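Long-range contacts in methyl transferase from Methanosarcina acetivorans (Methanosarcina acetivorans, PDB 6MRO), which probably transfers methyl groups from S-adenosylmethionine to an acceptor, and binds S-adenosyl-L-homocysteine and calcium ions: residues G29-G34 with F100-D105; H123-L128 with S163-I168; Y134-F139 with Y188-T193. The protein carries 1 engineered substitution. One frame throughout, in Å; residues are numbered along the deposited sequence. Where two conformers were deposited one is given.

Contact 1 of 3, residues G29-G34 with F100-D105; sequences GEIRPG and FDIVID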
loop_
_atom_site.group_PDB
_atom_site.type_symbol
_atom_site.label_atom_id
_atom_site.label_comp_id
_atom_site.label_asym_id
_atom_site.label_seq_id
_atom_site.Cartn_x
_atom_site.Cartn_y
_atom_site.Cartn_z
ATOM N N GLY A 29 -1.354 17.630 -3.685
ATOM C CA GLY A 29 0.054 17.957 -3.794
ATOM C C GLY A 29 0.956 17.173 -2.866
ATOM O O GLY A 29 2.149 17.492 -2.768
ATOM N N GLU A 30 0.426 16.163 -2.172
ATOM C CA GLU A 30 1.233 15.431 -1.199
ATOM C C GLU A 30 2.121 14.389 -1.859
ATOM O O GLU A 30 3.206 14.077 -1.343
ATOM C CB GLU A 30 0.325 14.751 -0.183
ATOM C CG GLU A 30 -0.188 15.709 0.875
ATOM C CD GLU A 30 -1.269 15.072 1.731
ATOM O OE1 GLU A 30 -0.883 14.424 2.719
ATOM O OE2 GLU A 30 -2.486 15.227 1.428
ATOM N N ILE A 31 1.668 13.816 -2.967
ATOM C CA ILE A 31 2.480 12.899 -3.756
ATOM C C ILE A 31 3.027 13.709 -4.922
ATOM O O ILE A 31 2.271 14.191 -5.775
ATOM C CB ILE A 31 1.684 11.673 -4.218
ATOM C CG1 ILE A 31 1.383 10.766 -3.019
ATOM C CG2 ILE A 31 2.471 10.903 -5.276
ATOM C CD1 ILE A 31 0.599 9.506 -3.355
ATOM N N ARG A 32 4.339 13.917 -4.913
ATOM C CA ARG A 32 5.056 14.698 -5.900
ATOM C C ARG A 32 5.956 13.780 -6.703
ATOM O O ARG A 32 6.323 12.705 -6.224
ATOM C CB ARG A 32 5.905 15.786 -5.224
ATOM C CG ARG A 32 5.115 16.739 -4.354
ATOM C CD ARG A 32 6.030 17.810 -3.770
ATOM N NE ARG A 32 6.967 17.260 -2.794
ATOM C CZ ARG A 32 6.607 16.767 -1.609
ATOM N NH1 ARG A 32 7.528 16.289 -0.784
ATOM N NH2 ARG A 32 5.327 16.750 -1.247
ATOM N N PRO A 33 6.317 14.150 -7.931
ATOM C CA PRO A 33 7.125 13.245 -8.765
ATOM C C PRO A 33 8.394 12.787 -8.060
ATOM O O PRO A 33 9.135 13.590 -7.479
ATOM C CB PRO A 33 7.438 14.093 -9.999
ATOM C CG PRO A 33 6.258 15.026 -10.099
ATOM C CD PRO A 33 5.935 15.369 -8.667
ATOM N N GLY A 34 8.614 11.479 -8.096
ATOM C CA GLY A 34 9.829 10.869 -7.583
ATOM C C GLY A 34 9.744 9.375 -7.823
ATOM O O GLY A 34 8.874 8.904 -8.565
ATOM N N PHE A 100 13.608 4.930 -2.381
ATOM C CA PHE A 100 12.302 5.413 -2.818
ATOM C C PHE A 100 11.926 6.718 -2.125
ATOM O O PHE A 100 12.084 6.851 -0.909
ATOM C CB PHE A 100 11.228 4.348 -2.555
ATOM C CG PHE A 100 11.372 3.139 -3.426
ATOM C CD1 PHE A 100 11.969 1.991 -2.942
ATOM C CD2 PHE A 100 10.940 3.166 -4.743
ATOM C CE1 PHE A 100 12.124 0.870 -3.763
ATOM C CE2 PHE A 100 11.112 2.059 -5.572
ATOM C CZ PHE A 100 11.692 0.911 -5.079
ATOM N N ASP A 101 11.426 7.673 -2.914
ATOM C CA ASP A 101 10.837 8.896 -2.372
ATOM C C ASP A 101 9.468 8.655 -1.732
ATOM O O ASP A 101 9.064 9.398 -0.828
ATOM C CB ASP A 101 10.692 9.924 -3.490
ATOM C CG ASP A 101 12.000 10.239 -4.141
ATOM O OD1 ASP A 101 12.194 9.857 -5.315
ATOM O OD2 ASP A 101 12.844 10.868 -3.465
ATOM N N ILE A 102 8.728 7.663 -2.224
ATOM C CA ILE A 102 7.360 7.379 -1.795
ATOM C C ILE A 102 7.214 5.872 -1.678
ATOM O O ILE A 102 7.652 5.135 -2.575
ATOM C CB ILE A 102 6.318 7.909 -2.801
ATOM C CG1 ILE A 102 6.425 9.416 -3.008
ATOM C CG2 ILE A 102 4.896 7.473 -2.418
ATOM C CD1 ILE A 102 6.282 9.802 -4.486
ATOM N N VAL A 103 6.615 5.407 -0.580
ATOM C CA VAL A 103 6.047 4.061 -0.512
ATOM C C VAL A 103 4.553 4.204 -0.258
ATOM O O VAL A 103 4.152 4.900 0.687
ATOM C CB VAL A 103 6.687 3.197 0.590
ATOM C CG1 VAL A 103 5.942 1.847 0.704
ATOM C CG2 VAL A 103 8.185 2.967 0.301
ATOM N N ILE A 104 3.729 3.539 -1.087
ATOM C CA ILE A 104 2.287 3.475 -0.848
ATOM C C ILE A 104 1.893 2.056 -0.467
ATOM O O ILE A 104 2.428 1.068 -0.967
ATOM C CB ILE A 104 1.424 3.988 -2.030
ATOM C CG1 ILE A 104 1.549 3.103 -3.275
ATOM C CG2 ILE A 104 1.744 5.457 -2.333
ATOM C CD1 ILE A 104 0.495 3.426 -4.353
ATOM N N ASP A 105 0.910 1.965 0.425
ATOM C CA ASP A 105 0.508 0.696 1.029
ATOM C C ASP A 105 -1.016 0.746 1.048
ATOM O O ASP A 105 -1.603 1.453 1.864
ATOM C CB ASP A 105 1.136 0.591 2.417
ATOM C CG ASP A 105 0.668 -0.605 3.219
ATOM O OD1 ASP A 105 1.463 -0.988 4.104
ATOM O OD2 ASP A 105 -0.429 -1.165 2.987
#
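The loop 29-34 passes strand 100-106 obliquely and roughly against its direction, 31-34 lying 131° from 101-104, and the two backbones come nearest at Gly34 and Asp101, CA to CA 5.7 Å. The contact is small and mostly apolar. Ile102 carries it. Its CG1 is anti to the carbonyl carbon, and the chain ends in a CD1 that points into the loop. That methyl touches Arg32 O at 3.4 Å and Ile31 CG2 at 4.0 Å. The side chains of Ile31 and Ile102 cross at about a right angle. The extended CG1 branch of Ile31 (chi2 -180°) sends its CD1 on to Ile104 CG2, 4.3 Å away, so the one isoleucine spans two residues of the strand on the same face. Leu25, Ile26 and Leu50 also pack against Ile31, and Phe22 and Leu50 against Ile104. The side chain of Ile104 is about 7 Å from the bound S-adenosyl-L-homocysteine. At the other end Asp101 OD1 lies 3.4 Å from Gly34 CA. OD1 accepts a hydrogen bond from Arg35 N, which ties the carboxylate to the start of strand 35-39. Gly29, with positive phi, closes helix 20-27 in a Schellman motif. The loop thus leads from that helix into 35-39, the first strand in the chain, and lies against its neighbour 100-106 in a Rossmann-type methyltransferase sheet.

Contact 2 of 3, residues H123-L128 with S163-I168; sequences HVHKVL and SPLFNI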
loop_
_atom_site.group_PDB
_atom_site.type_symbol
_atom_site.label_atom_id
_atom_site.label_comp_id
_atom_site.label_asym_id
_atom_site.label_seq_id
_atom_site.Cartn_x
_atom_site.Cartn_y
_atom_site.Cartn_z
ATOM N N HIS A 123 11.727 -3.078 7.013
ATOM C CA HIS A 123 12.025 -3.156 5.587
ATOM C C HIS A 123 11.508 -1.937 4.845
ATOM O O HIS A 123 12.194 -1.403 3.965
ATOM C CB HIS A 123 11.434 -4.438 4.997
ATOM C CG HIS A 123 12.374 -5.595 5.051
ATOM N ND1 HIS A 123 12.450 -6.441 6.136
ATOM C CD2 HIS A 123 13.326 -6.010 4.182
ATOM C CE1 HIS A 123 13.389 -7.346 5.920
ATOM N NE2 HIS A 123 13.936 -7.105 4.743
ATOM N N VAL A 124 10.292 -1.494 5.173
ATOM C CA VAL A 124 9.761 -0.276 4.574
ATOM C C VAL A 124 10.657 0.909 4.905
ATOM O O VAL A 124 11.006 1.716 4.030
ATOM C CB VAL A 124 8.315 -0.037 5.045
ATOM C CG1 VAL A 124 7.835 1.326 4.572
ATOM C CG2 VAL A 124 7.398 -1.158 4.547
ATOM N N HIS A 125 11.047 1.029 6.185
ATOM C CA HIS A 125 11.922 2.115 6.612
ATOM C C HIS A 125 13.235 2.094 5.838
ATOM O O HIS A 125 13.728 3.142 5.415
ATOM C CB HIS A 125 12.181 2.015 8.124
ATOM C CG HIS A 125 13.202 2.982 8.645
ATOM N ND1 HIS A 125 12.866 4.215 9.165
ATOM C CD2 HIS A 125 14.547 2.882 8.761
ATOM C CE1 HIS A 125 13.962 4.844 9.555
ATOM N NE2 HIS A 125 14.997 4.055 9.328
ATOM N N LYS A 126 13.783 0.898 5.597
ATOM C CA LYS A 126 15.102 0.782 4.977
ATOM C C LYS A 126 15.099 1.266 3.528
ATOM O O LYS A 126 16.017 1.978 3.115
ATOM C CB LYS A 126 15.581 -0.669 5.065
ATOM C CG LYS A 126 16.967 -0.924 4.490
ATOM C CD LYS A 126 17.300 -2.412 4.513
ATOM C CE LYS A 126 18.641 -2.689 3.839
ATOM N NZ LYS A 126 19.747 -1.933 4.494
ATOM N N VAL A 127 14.080 0.900 2.735
ATOM C CA VAL A 127 14.090 1.258 1.313
ATOM C C VAL A 127 13.659 2.689 1.030
ATOM O O VAL A 127 13.880 3.176 -0.088
ATOM C CB VAL A 127 13.209 0.311 0.473
ATOM C CG1 VAL A 127 13.744 -1.112 0.593
ATOM C CG2 VAL A 127 11.744 0.424 0.880
ATOM N N LEU A 128 13.081 3.388 2.009
ATOM C CA LEU A 128 12.695 4.779 1.825
ATOM C C LEU A 128 13.910 5.701 1.868
ATOM O O LEU A 128 14.850 5.474 2.634
ATOM C CB LEU A 128 11.705 5.194 2.916
ATOM C CG LEU A 128 10.247 5.038 2.509
ATOM C CD1 LEU A 128 9.367 5.098 3.763
ATOM C CD2 LEU A 128 9.842 6.114 1.498
ATOM N N SER A 163 5.407 4.796 14.871
ATOM C CA SER A 163 6.191 5.812 15.571
ATOM C C SER A 163 7.642 5.421 15.825
ATOM O O SER A 163 8.502 6.321 15.784
ATOM C CB SER A 163 5.525 6.179 16.902
ATOM O OG SER A 163 4.480 7.111 16.713
ATOM N N PRO A 164 7.989 4.165 16.137
ATOM C CA PRO A 164 9.406 3.865 16.447
ATOM C C PRO A 164 10.385 4.221 15.341
ATOM O O PRO A 164 11.515 4.635 15.637
ATOM C CB PRO A 164 9.397 2.355 16.710
ATOM C CG PRO A 164 8.056 2.097 17.253
ATOM C CD PRO A 164 7.140 2.997 16.471
ATOM N N LEU A 165 9.993 4.071 14.077
ATOM C CA LEU A 165 10.880 4.353 12.961
ATOM C C LEU A 165 10.437 5.529 12.098
ATOM O O LEU A 165 11.226 5.991 11.268
ATOM C CB LEU A 165 11.031 3.107 12.073
ATOM C CG LEU A 165 11.646 1.865 12.726
ATOM C CD1 LEU A 165 11.518 0.679 11.787
ATOM C CD2 LEU A 165 13.099 2.104 13.081
ATOM N N PHE A 166 9.216 6.033 12.270
ATOM C CA PHE A 166 8.682 7.066 11.392
ATOM C C PHE A 166 8.170 8.250 12.192
ATOM O O PHE A 166 7.778 8.121 13.358
ATOM C CB PHE A 166 7.532 6.544 10.525
ATOM C CG PHE A 166 7.930 5.442 9.588
ATOM C CD1 PHE A 166 7.954 4.128 10.018
ATOM C CD2 PHE A 166 8.299 5.723 8.279
ATOM C CE1 PHE A 166 8.337 3.112 9.162
ATOM C CE2 PHE A 166 8.678 4.710 7.425
ATOM C CZ PHE A 166 8.684 3.406 7.860
ATOM N N ASN A 167 8.159 9.408 11.541
ATOM C CA ASN A 167 7.475 10.571 12.078
ATOM C C ASN A 167 6.074 10.597 11.484
ATOM O O ASN A 167 5.906 10.609 10.258
ATOM C CB ASN A 167 8.240 11.855 11.771
ATOM C CG ASN A 167 9.581 11.903 12.467
ATOM O OD1 ASN A 167 9.699 11.557 13.646
ATOM N ND2 ASN A 167 10.604 12.311 11.736
ATOM N N ILE A 168 5.076 10.557 12.347
ATOM C CA ILE A 168 3.695 10.483 11.898
ATOM C C ILE A 168 3.227 11.906 11.636
ATOM O O ILE A 168 3.337 12.775 12.515
ATOM C CB ILE A 168 2.823 9.769 12.935
ATOM C CG1 ILE A 168 3.303 8.321 13.065
ATOM C CG2 ILE A 168 1.358 9.812 12.519
ATOM C CD1 ILE A 168 2.603 7.530 14.125
#
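Phe166 is the tight part of this contact. Its ring reaches from the loop before strand 167-177 to the last turn of helix 114-127, with CG anti to the carbonyl carbon. The tip atom CZ sits 3.7 Å from His125 CA and 4.0 Å from Val124 CG1. Leu128 CD1 meets the ring at its edge and in its plane, 3.7 Å from Phe166 CE2. The imidazole of His125 turns its own edge to the face of Phe166. This is a T-shaped pair with planes at 83° and centroids 5.7 Å apart. His125 CG is anti to the backbone N (chi1 173°), which swings the ring out from the helix toward the loop.

The looser side is at Leu165, which like His125 is partly exposed. His125 ND1 gives a weak hydrogen bond to Leu165 O, 3.2 Å long but bent to 121° at the hydrogen. Leu165 CB lies 3.6 Å from the same ND1, and its CD2 branch lies over one face of the imidazole. The weak bond and the aromatic edge are consistent with this turn of the histidine ring.

Tyr134 of strand 132-139 touches Val124 and Leu128, and Ala192 of strand 184-193 touches Phe166. Lys194 NZ bonds to the carbonyl oxygens of His125 and Leu128. The contact therefore joins the C-terminal end of helix 114-127 to the loop that leads into one of the two edge strands, 167-177.

Contact 3 of 3, residues Y134-F139 with Y188-T193; sequences YFMLCF and YLLSAT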
loop_
_atom_site.group_PDB
_atom_site.type_symbol
_atom_site.label_atom_id
_atom_site.label_comp_id
_atom_site.label_asym_id
_atom_site.label_seq_id
_atom_site.Cartn_x
_atom_site.Cartn_y
_atom_site.Cartn_z
ATOM N N TYR A 134 5.739 7.700 3.487
ATOM C CA TYR A 134 4.984 6.456 3.553
ATOM C C TYR A 134 3.515 6.817 3.714
ATOM O O TYR A 134 3.150 7.530 4.663
ATOM C CB TYR A 134 5.461 5.594 4.723
ATOM C CG TYR A 134 4.686 4.306 4.977
ATOM C CD1 TYR A 134 4.103 4.062 6.213
ATOM C CD2 TYR A 134 4.576 3.325 3.989
ATOM C CE1 TYR A 134 3.421 2.897 6.458
ATOM C CE2 TYR A 134 3.889 2.132 4.224
ATOM C CZ TYR A 134 3.317 1.936 5.469
ATOM O OH TYR A 134 2.653 0.777 5.732
ATOM N N PHE A 135 2.688 6.348 2.780
ATOM C CA PHE A 135 1.240 6.523 2.816
ATOM C C PHE A 135 0.593 5.152 2.906
ATOM O O PHE A 135 0.830 4.291 2.046
ATOM C CB PHE A 135 0.745 7.251 1.566
ATOM C CG PHE A 135 1.298 8.634 1.425
ATOM C CD1 PHE A 135 0.827 9.657 2.236
ATOM C CD2 PHE A 135 2.275 8.914 0.485
ATOM C CE1 PHE A 135 1.334 10.944 2.126
ATOM C CE2 PHE A 135 2.774 10.204 0.347
ATOM C CZ PHE A 135 2.312 11.220 1.167
ATOM N N MET A 136 -0.219 4.948 3.941
ATOM C CA MET A 136 -0.807 3.646 4.198
ATOM C C MET A 136 -2.301 3.795 4.419
ATOM O O MET A 136 -2.740 4.662 5.179
ATOM C CB MET A 136 -0.144 2.984 5.406
ATOM C CG MET A 136 -0.638 1.579 5.713
ATOM S SD MET A 136 -2.123 1.534 6.757
ATOM C CE MET A 136 -1.376 1.977 8.331
ATOM N N LEU A 137 -3.072 2.941 3.757
ATOM C CA LEU A 137 -4.522 2.943 3.853
ATOM C C LEU A 137 -4.988 1.634 4.466
ATOM O O LEU A 137 -4.600 0.554 4.001
ATOM C CB LEU A 137 -5.124 3.159 2.461
ATOM C CG LEU A 137 -6.635 3.074 2.252
ATOM C CD1 LEU A 137 -7.294 4.289 2.853
ATOM C CD2 LEU A 137 -6.914 2.989 0.727
ATOM N N CYS A 138 -5.834 1.729 5.492
ATOM C CA CYS A 138 -6.338 0.538 6.159
ATOM C C CYS A 138 -7.737 0.808 6.702
ATOM O O CYS A 138 -8.171 1.957 6.834
ATOM C CB CYS A 138 -5.377 0.097 7.278
ATOM S SG CYS A 138 -5.186 1.337 8.597
ATOM N N PHE A 139 -8.452 -0.269 7.002
ATOM C CA PHE A 139 -9.758 -0.129 7.631
ATOM C C PHE A 139 -9.587 0.383 9.057
ATOM O O PHE A 139 -8.653 -0.007 9.758
ATOM C CB PHE A 139 -10.496 -1.465 7.633
ATOM C CG PHE A 139 -10.804 -1.981 6.266
ATOM C CD1 PHE A 139 -11.527 -1.213 5.369
ATOM C CD2 PHE A 139 -10.349 -3.226 5.863
ATOM C CE1 PHE A 139 -11.804 -1.680 4.089
ATOM C CE2 PHE A 139 -10.628 -3.698 4.594
ATOM C CZ PHE A 139 -11.354 -2.918 3.707
ATOM N N TYR A 188 -8.596 4.555 7.580
ATOM C CA TYR A 188 -7.567 5.493 8.007
ATOM C C TYR A 188 -6.523 5.659 6.913
ATOM O O TYR A 188 -6.133 4.684 6.262
ATOM C CB TYR A 188 -6.859 5.020 9.278
ATOM C CG TYR A 188 -7.607 5.312 10.547
ATOM C CD1 TYR A 188 -8.293 6.506 10.710
ATOM C CD2 TYR A 188 -7.628 4.387 11.594
ATOM C CE1 TYR A 188 -8.976 6.781 11.879
ATOM C CE2 TYR A 188 -8.307 4.651 12.765
ATOM C CZ TYR A 188 -8.985 5.853 12.899
ATOM O OH TYR A 188 -9.675 6.117 14.064
ATOM N N LEU A 189 -6.045 6.889 6.734
ATOM C CA LEU A 189 -4.893 7.162 5.881
ATOM C C LEU A 189 -3.782 7.733 6.750
ATOM O O LEU A 189 -3.940 8.804 7.352
ATOM C CB LEU A 189 -5.239 8.130 4.754
ATOM C CG LEU A 189 -4.048 8.444 3.838
ATOM C CD1 LEU A 189 -3.746 7.258 2.929
ATOM C CD2 LEU A 189 -4.308 9.712 3.035
ATOM N N LEU A 190 -2.681 7.001 6.835
ATOM C CA LEU A 190 -1.495 7.452 7.535
ATOM C C LEU A 190 -0.557 8.140 6.554
ATOM O O LEU A 190 -0.245 7.591 5.486
ATOM C CB LEU A 190 -0.795 6.268 8.203
ATOM C CG LEU A 190 0.680 6.466 8.563
ATOM C CD1 LEU A 190 0.808 7.420 9.754
ATOM C CD2 LEU A 190 1.290 5.102 8.881
ATOM N N SER A 191 -0.098 9.329 6.925
ATOM C CA SER A 191 1.019 9.990 6.268
ATOM C C SER A 191 2.180 9.993 7.250
ATOM O O SER A 191 2.054 10.520 8.364
ATOM C CB SER A 191 0.659 11.412 5.847
ATOM O OG SER A 191 1.807 12.113 5.380
ATOM N N ALA A 192 3.291 9.380 6.854
ATOM C CA ALA A 192 4.452 9.294 7.722
ATOM C C ALA A 192 5.700 9.616 6.912
ATOM O O ALA A 192 5.693 9.546 5.681
ATOM C CB ALA A 192 4.545 7.909 8.369
ATOM N N THR A 193 6.771 9.996 7.612
ATOM C CA THR A 193 8.044 10.310 6.961
ATOM C C THR A 193 9.189 9.588 7.657
ATOM O O THR A 193 9.161 9.358 8.866
ATOM C CB THR A 193 8.335 11.825 6.936
ATOM O OG1 THR A 193 8.753 12.265 8.234
ATOM C CG2 THR A 193 7.104 12.609 6.492
#
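Six backbone hydrogen bonds join strands 134-139 and 188-193, which run antiparallel with their axes 164° apart and 4.7 Å at closest approach. The hydrogen-bonded pairs are Tyr134 with Ala192, Met136 with Leu190, and Cys138 with Tyr188. Each pair is bonded both ways. The shortest bond is Tyr188 N to Cys138 O, 2.7 Å, which arrives nearly along the C=O axis. The straightest is Tyr134 N to Ala192 O, 175° at the hydrogen, although its donor stands above the carbonyl plane. Met136 N comes in on a lone pair of Leu190 O.

CA-H...O contacts supplement these bonds. Phe135 CA lies 3.2 Å from Leu190 O, and Leu137 CA and Leu189 CA make similar approaches to Tyr188 O and Met136 O.

Apolar side chains pack on both faces. On the face of Tyr134, Met136 and Leu190, the CD2 methyl of Leu190 meets Tyr134 CE1 at 3.9 Å and Met136 CE at 4.1 Å. The bent methionine chain brings its CE round to that methyl. Farther along, Cys138 SG touches Tyr188 CB at 4.1 Å. On the other face Leu137 CB meets Leu189 CD1.

Two hydroxyls differ from this. The Phe135 ring brings CE1 within 3.5 Å of Ser191 OG. Tyr134 OH bonds beyond the pair, to Asp105 OD1 on strand 100-106.

Strand 184-193, antiparallel between 132-139 and 167-177, gives the 3-2-1-4-5-7-6 order characteristic of class I methyltransferases. All ten touching residues are buried. The six bonds satisfy main-chain groups there, Phe135 and Leu137 bond in turn to backbone of strand 100-106, and the side-chain contacts are largely apolar.

From the N terminus, contact 1 comes first. It closes a loop from 29-34 to 100-105 around the early strands and helices of the sheet, and ends before the others begin. Contact 2 then opens at the end of helix 114-127, and contact 3 opens soon after at 134-139. These two cross, since 163-168 returns to the helix before 188-193 returns to its strand. Contacts 1 and 2 meet where Phe100 N reaches Val127 O. Contacts 1 and 3 share the neighbouring strands 100-106 and 132-139. Contacts 2 and 3 join through Asn167 O and Thr193 N. All three reach the same mixed sheet.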